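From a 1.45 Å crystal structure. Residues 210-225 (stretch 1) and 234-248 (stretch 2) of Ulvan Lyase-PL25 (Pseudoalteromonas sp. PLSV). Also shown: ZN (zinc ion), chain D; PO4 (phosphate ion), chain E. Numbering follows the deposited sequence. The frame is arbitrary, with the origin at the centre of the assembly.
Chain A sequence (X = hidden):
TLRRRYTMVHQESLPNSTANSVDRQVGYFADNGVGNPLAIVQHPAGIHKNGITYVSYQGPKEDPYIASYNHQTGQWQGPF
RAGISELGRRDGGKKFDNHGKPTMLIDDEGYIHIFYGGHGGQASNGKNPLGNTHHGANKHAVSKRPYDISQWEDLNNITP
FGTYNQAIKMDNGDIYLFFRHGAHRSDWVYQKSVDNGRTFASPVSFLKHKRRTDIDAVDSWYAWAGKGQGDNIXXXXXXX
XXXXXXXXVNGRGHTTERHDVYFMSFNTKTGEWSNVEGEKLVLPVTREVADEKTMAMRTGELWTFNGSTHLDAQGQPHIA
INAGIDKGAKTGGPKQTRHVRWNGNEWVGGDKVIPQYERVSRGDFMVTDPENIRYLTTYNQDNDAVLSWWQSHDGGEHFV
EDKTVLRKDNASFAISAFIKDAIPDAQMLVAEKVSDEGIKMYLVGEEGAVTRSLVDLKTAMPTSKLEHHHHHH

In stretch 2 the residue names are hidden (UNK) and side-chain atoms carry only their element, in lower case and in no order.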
# COMPACT_ATOMS: atom_id res chain seq x y z
N LYS A 210 20.30 0.84 10.30
CA LYS A 210 21.58 0.82 10.99
C LYS A 210 21.34 0.92 12.49
O LYS A 210 20.25 1.31 12.92
CB LYS A 210 22.51 1.97 10.56
CG LYS A 210 21.88 3.38 10.72
CD LYS A 210 22.92 4.45 10.41
CE LYS A 210 22.33 5.85 10.34
NZ LYS A 210 21.75 6.27 11.64
N ARG A 211 22.35 0.56 13.27
CA ARG A 211 22.25 0.69 14.72
C ARG A 211 22.22 2.16 15.09
O ARG A 211 22.97 2.97 14.55
CB ARG A 211 23.46 0.07 15.42
CG ARG A 211 23.73 -1.41 15.15
CD ARG A 211 22.79 -2.35 15.90
NE ARG A 211 22.51 -1.94 17.27
CZ ARG A 211 21.67 -2.57 18.08
NH1 ARG A 211 21.03 -3.66 17.67
NH2 ARG A 211 21.47 -2.12 19.31
N ARG A 212 21.38 2.48 16.07
CA ARG A 212 21.48 3.77 16.73
C ARG A 212 22.64 3.79 17.71
O ARG A 212 23.00 2.77 18.31
CB ARG A 212 20.19 4.07 17.46
CG ARG A 212 19.07 4.23 16.49
CD ARG A 212 17.84 4.65 17.14
NE ARG A 212 17.94 5.94 17.81
CZ ARG A 212 16.96 6.83 17.84
NH1 ARG A 212 15.82 6.60 17.21
NH2 ARG A 212 17.13 7.97 18.51
N THR A 213 23.23 4.97 17.87
CA THR A 213 24.33 5.14 18.81
C THR A 213 23.89 5.66 20.17
O THR A 213 24.71 5.73 21.08
CB THR A 213 25.39 6.09 18.23
OG1 THR A 213 24.78 7.37 17.96
CG2 THR A 213 25.95 5.52 16.93
N ASP A 214 22.61 6.02 20.33
CA ASP A 214 22.11 6.60 21.57
C ASP A 214 21.20 5.68 22.36
O ASP A 214 21.06 5.88 23.58
CB ASP A 214 21.34 7.90 21.26
CG ASP A 214 20.16 7.68 20.30
OD1 ASP A 214 20.27 6.90 19.32
OD2 ASP A 214 19.11 8.32 20.52
N ILE A 215 20.57 4.70 21.72
CA ILE A 215 19.67 3.75 22.37
C ILE A 215 19.88 2.38 21.74
O ILE A 215 20.48 2.25 20.67
CB ILE A 215 18.19 4.17 22.22
CG1 ILE A 215 17.79 4.28 20.74
CG2 ILE A 215 17.94 5.49 22.95
CD1 ILE A 215 16.29 4.54 20.53
N ASP A 216 19.37 1.34 22.41
CA ASP A 216 19.54 -0.04 21.96
C ASP A 216 18.42 -0.40 20.97
O ASP A 216 17.50 -1.17 21.26
CB ASP A 216 19.56 -0.99 23.15
CG ASP A 216 20.79 -0.82 24.01
OD1 ASP A 216 21.87 -0.54 23.45
OD2 ASP A 216 20.68 -0.98 25.24
N ALA A 217 18.53 0.17 19.78
CA ALA A 217 17.53 0.00 18.74
C ALA A 217 18.20 0.21 17.39
O ALA A 217 19.34 0.68 17.30
CB ALA A 217 16.37 0.99 18.92
N VAL A 218 17.46 -0.14 16.34
CA VAL A 218 17.92 -0.04 14.96
C VAL A 218 16.97 0.88 14.22
O VAL A 218 15.75 0.82 14.42
CB VAL A 218 17.97 -1.44 14.31
CG1 VAL A 218 18.25 -1.36 12.81
CG2 VAL A 218 19.01 -2.30 15.00
N ASP A 219 17.52 1.76 13.38
CA ASP A 219 16.69 2.57 12.50
C ASP A 219 15.98 1.66 11.50
O ASP A 219 16.61 0.83 10.83
CB ASP A 219 17.54 3.56 11.70
CG ASP A 219 18.19 4.65 12.53
OD1 ASP A 219 17.73 4.99 13.65
OD2 ASP A 219 19.19 5.20 12.02
N SER A 220 14.67 1.83 11.39
CA SER A 220 13.82 1.04 10.51
C SER A 220 12.75 1.97 9.96
O SER A 220 12.48 3.03 10.53
CB SER A 220 13.22 -0.11 11.32
OG SER A 220 12.46 -1.01 10.55
N TRP A 221 12.13 1.57 8.84
CA TRP A 221 11.28 2.49 8.10
C TRP A 221 10.08 1.78 7.49
O TRP A 221 10.09 0.58 7.26
CB TRP A 221 12.05 3.11 6.93
CG TRP A 221 13.29 3.83 7.33
CD1 TRP A 221 14.59 3.36 7.31
CD2 TRP A 221 13.37 5.18 7.80
NE1 TRP A 221 15.45 4.34 7.74
CE2 TRP A 221 14.73 5.47 8.04
CE3 TRP A 221 12.42 6.19 8.02
CZ2 TRP A 221 15.16 6.71 8.50
CZ3 TRP A 221 12.84 7.42 8.48
CH2 TRP A 221 14.20 7.68 8.71
N TYR A 222 9.07 2.59 7.15
CA TYR A 222 7.97 2.15 6.30
C TYR A 222 7.67 3.25 5.29
O TYR A 222 7.47 4.40 5.67
CB TYR A 222 6.70 1.86 7.12
CG TYR A 222 6.84 0.65 8.01
CD1 TYR A 222 7.36 0.78 9.30
CD2 TYR A 222 6.48 -0.62 7.58
CE1 TYR A 222 7.52 -0.31 10.13
CE2 TYR A 222 6.64 -1.71 8.39
CZ TYR A 222 7.13 -1.56 9.69
OH TYR A 222 7.30 -2.66 10.51
N ALA A 223 7.65 2.90 4.01
CA ALA A 223 7.53 3.89 2.95
C ALA A 223 6.36 3.57 2.03
O ALA A 223 5.95 2.42 1.88
CB ALA A 223 8.82 3.94 2.11
N TRP A 224 5.84 4.62 1.40
CA TRP A 224 4.83 4.53 0.36
C TRP A 224 5.30 5.39 -0.80
O TRP A 224 5.48 6.62 -0.65
CB TRP A 224 3.47 5.02 0.87
CG TRP A 224 2.28 4.66 0.02
CD1 TRP A 224 1.45 3.59 0.20
CD2 TRP A 224 1.78 5.37 -1.12
NE1 TRP A 224 0.46 3.59 -0.74
CE2 TRP A 224 0.63 4.68 -1.56
CE3 TRP A 224 2.17 6.53 -1.80
CZ2 TRP A 224 -0.11 5.10 -2.66
CZ3 TRP A 224 1.42 6.93 -2.88
CH2 TRP A 224 0.32 6.24 -3.30
N ALA A 225 5.52 4.76 -1.94
CA ALA A 225 5.99 5.42 -3.14
C ALA A 225 4.89 5.47 -4.18
O ALA A 225 4.21 4.48 -4.42
CB ALA A 225 7.18 4.66 -3.73
N UNK A 234 7.25 10.15 -5.84
CA UNK A 234 7.21 10.77 -4.53
C UNK A 234 7.07 9.68 -3.48
O UNK A 234 6.48 8.62 -3.73
c UNK A 234 4.71 11.24 -4.67
c UNK A 234 6.09 11.83 -4.42
c UNK A 234 3.58 12.21 -4.35
c UNK A 234 6.39 13.00 -5.35
N UNK A 235 7.66 9.91 -2.31
CA UNK A 235 7.73 8.89 -1.27
C UNK A 235 7.44 9.53 0.08
O UNK A 235 8.15 10.46 0.49
c UNK A 235 9.10 8.19 -1.24
c UNK A 235 9.10 7.05 -0.22
c UNK A 235 9.48 7.69 -2.65
N UNK A 236 6.44 9.01 0.80
CA UNK A 236 6.20 9.39 2.18
C UNK A 236 6.56 8.21 3.06
O UNK A 236 6.44 7.05 2.66
c UNK A 236 4.76 9.84 2.43
o UNK A 236 3.86 8.81 2.07
N UNK A 237 7.02 8.49 4.27
CA UNK A 237 7.50 7.39 5.09
C UNK A 237 7.43 7.77 6.56
O UNK A 237 7.50 8.94 6.91
c UNK A 237 12.01 9.07 5.30
c UNK A 237 8.92 6.96 4.71
c UNK A 237 11.06 9.72 3.21
c UNK A 237 12.05 9.84 4.16
c UNK A 237 10.05 8.81 3.39
o UNK A 237 13.10 10.73 3.97
c UNK A 237 9.99 8.03 4.54
c UNK A 237 11.00 8.17 5.48
N UNK A 238 7.25 6.76 7.41
CA UNK A 238 7.40 6.94 8.85
C UNK A 238 8.57 6.10 9.37
O UNK A 238 9.10 5.23 8.68
o UNK A 238 5.76 4.54 8.68
c UNK A 238 6.09 6.73 9.66
c UNK A 238 5.53 5.30 9.63
o UNK A 238 4.80 4.95 10.59
N UNK A 239 8.99 6.43 10.58
CA UNK A 239 10.15 5.83 11.22
C UNK A 239 9.74 4.82 12.28
O UNK A 239 8.90 5.12 13.13
c UNK A 239 11.02 6.91 11.84
o UNK A 239 15.46 4.96 14.76
c UNK A 239 13.27 5.84 14.72
c UNK A 239 14.39 5.43 14.05
c UNK A 239 14.43 5.48 12.67
c UNK A 239 12.20 6.37 12.62
c UNK A 239 12.18 6.32 14.00
c UNK A 239 13.35 5.96 11.97
N UNK A 240 10.34 3.64 12.23
CA UNK A 240 10.14 2.58 13.22
C UNK A 240 11.35 2.53 14.15
O UNK A 240 12.48 2.33 13.69
n UNK A 240 10.24 -1.91 14.33
c UNK A 240 9.91 1.25 12.49
c UNK A 240 9.44 -1.22 15.12
c UNK A 240 9.94 0.04 13.38
c UNK A 240 10.57 -1.14 13.25
n UNK A 240 9.23 -0.04 14.56
N UNK A 241 11.11 2.76 15.44
CA UNK A 241 12.10 2.53 16.49
C UNK A 241 12.13 1.02 16.70
O UNK A 241 11.25 0.47 17.36
c UNK A 241 11.75 3.24 17.79
c UNK A 241 11.28 4.68 17.56
c UNK A 241 12.94 3.16 18.77
N UNK A 242 13.13 0.34 16.15
CA UNK A 242 13.15 -1.12 16.18
C UNK A 242 14.02 -1.55 17.36
O UNK A 242 15.24 -1.71 17.26
c UNK A 242 13.63 -1.67 14.84
s UNK A 242 13.46 -3.46 14.74
N UNK A 243 13.36 -1.76 18.50
CA UNK A 243 14.06 -1.99 19.76
C UNK A 243 14.65 -3.39 19.83
O UNK A 243 14.03 -4.36 19.37
c UNK A 243 13.05 2.88 22.65
c UNK A 243 11.47 0.18 20.86
c UNK A 243 14.65 0.55 22.55
c UNK A 243 13.40 0.55 21.94
c UNK A 243 12.65 -0.43 21.22
c UNK A 243 12.62 1.72 22.00
c UNK A 243 14.29 2.85 23.23
c UNK A 243 13.07 -1.84 20.92
n UNK A 243 11.44 1.47 21.34
c UNK A 243 15.08 1.70 23.20
N UNK A 244 15.83 -3.49 20.43
CA UNK A 244 16.38 -4.79 20.78
C UNK A 244 15.50 -5.43 21.84
O UNK A 244 14.84 -4.74 22.63
o UNK A 244 19.97 -3.91 20.83
c UNK A 244 18.84 -4.20 20.38
o UNK A 244 18.55 -4.16 19.17
c UNK A 244 17.79 -4.63 21.39
N UNK A 245 15.52 -6.76 21.89
CA UNK A 245 14.81 -7.46 22.95
C UNK A 245 15.24 -6.98 24.32
O UNK A 245 16.44 -6.76 24.56
N UNK A 246 14.28 -6.80 25.23
CA UNK A 246 14.55 -6.35 26.58
C UNK A 246 14.91 -4.89 26.72
O UNK A 246 15.11 -4.43 27.85
N UNK A 247 15.00 -4.14 25.63
CA UNK A 247 15.34 -2.73 25.67
C UNK A 247 14.08 -1.90 25.91
O UNK A 247 12.99 -2.43 26.12
c UNK A 247 16.02 -2.31 24.37
N UNK A 248 14.23 -0.58 25.88
CA UNK A 248 13.11 0.32 26.03
C UNK A 248 12.77 0.60 27.48
O UNK A 248 13.50 0.25 28.42
ZN ZN D . 11.19 -3.71 14.59
P PO4 E . 6.22 -6.14 9.53
O1 PO4 E . 6.48 -6.45 10.99
O2 PO4 E . 6.78 -4.82 9.18
O3 PO4 E . 4.72 -6.12 9.39
O4 PO4 E . 6.88 -7.23 8.70

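Position 234 carries four carbons, forked at the first, with one arm two carbons long. Its CA-to-CB bond points sideways. Its backbone O accepts a CA-H...O contact from Ala225 CA at 3.3 Å. The branching makes it Ile234.

Position 235 has one carbon carrying two more. These pack on Ala223 and Ala225, on the same face of the sheet. Three carbons forked at CB give Val235; its CG1 lies 3.9 Å from Ala223 CB.

Position 236 has one carbon and then one oxygen. The oxygen lies 4.0 Å from Trp224 CB. The CB bears no second branch, so this is Ser236. Its backbone pairs with Trp224: Trp224 N to Ser236 O is 2.8 Å, and Ser236 N to Trp224 O is 3.0 Å.

Position 237 has one carbon and a six-carbon ring bearing one oxygen. The ring turns its edge toward the face of Trp221, with planes at 74°. This is Tyr237. Its CB lies 4.0 Å from Ala223 CB.

Position 238 has two carbons, the second carrying two oxygens. One oxygen lies 3.2 Å from Tyr222 CB. This carboxylate is Asp238; the oxygen is OD1. Two backbone hydrogen bonds tie the residue to Tyr222.

Position 239 again has one carbon and a six-carbon ring bearing an oxygen. That oxygen lies between Arg212 and Asp219. This is Tyr239. Its OH donates to Asp219 OD1 at 2.5 Å and accepts from Arg212 NH1 at 3.0 Å. The ring edge points toward the face of Trp221.

Position 240 has one carbon and a five-membered ring of three carbons and two nitrogens. A ring carbon lies 3.3 Å from Ser220 OG. One nitrogen is 2.0 Å from the zinc ZN. This is His240; the ligand atom is NE2 and the carbon CD2.

Position 241 has one carbon carrying two carbons. They meet Ile215 and Ala217. This is Val241; its CG1 is 4.0 Å from Ile215 CD1.

Position 242 has one carbon and then one sulfur. Its CB lies 3.9 Å from Ser220 CB. The sulfur is 2.3 Å from ZN. This is Cys242, binding through SG.

Position 243 has one carbon, then fused five- and six-membered rings holding eight carbons and one nitrogen. A ring carbon lies 3.8 Å from Ile215 CD1. This is Trp243; the carbon is CH2.

Position 244 has two carbons, the second carrying two oxygens, both facing the Arg211 guanidinium. This is Asp244. Arg211 NH2 to Asp244 OD2 is 2.8 Å, a salt bridge.

Positions 245 and 246 have no side-chain atoms and touch nothing on stretch 1. They are Gly245 and Gly246; the second has positive phi.

Position 247 has one carbon, 3.6 Å from Asp216 O. This is Ala247, which closes a type II turn begun at Asp244.

Position 248 has no side-chain atoms. Its backbone angles call for glycine, hence Gly248.

The contact is an antiparallel strand pair. Backbone hydrogen bonds recur at every second pair, from Val218 with Cys242 to Trp224 with Ser236; that from Ser220 N to His240 O is weak. On one face Tyr237 and Tyr239 turn their edges toward Trp221's face. On the other, His240 and Cys242, two apart, both bind the zinc, which has two more ligands elsewhere in the structure.

Stretch 2, residues 234-248: IVSYDYHVCWDGGAG
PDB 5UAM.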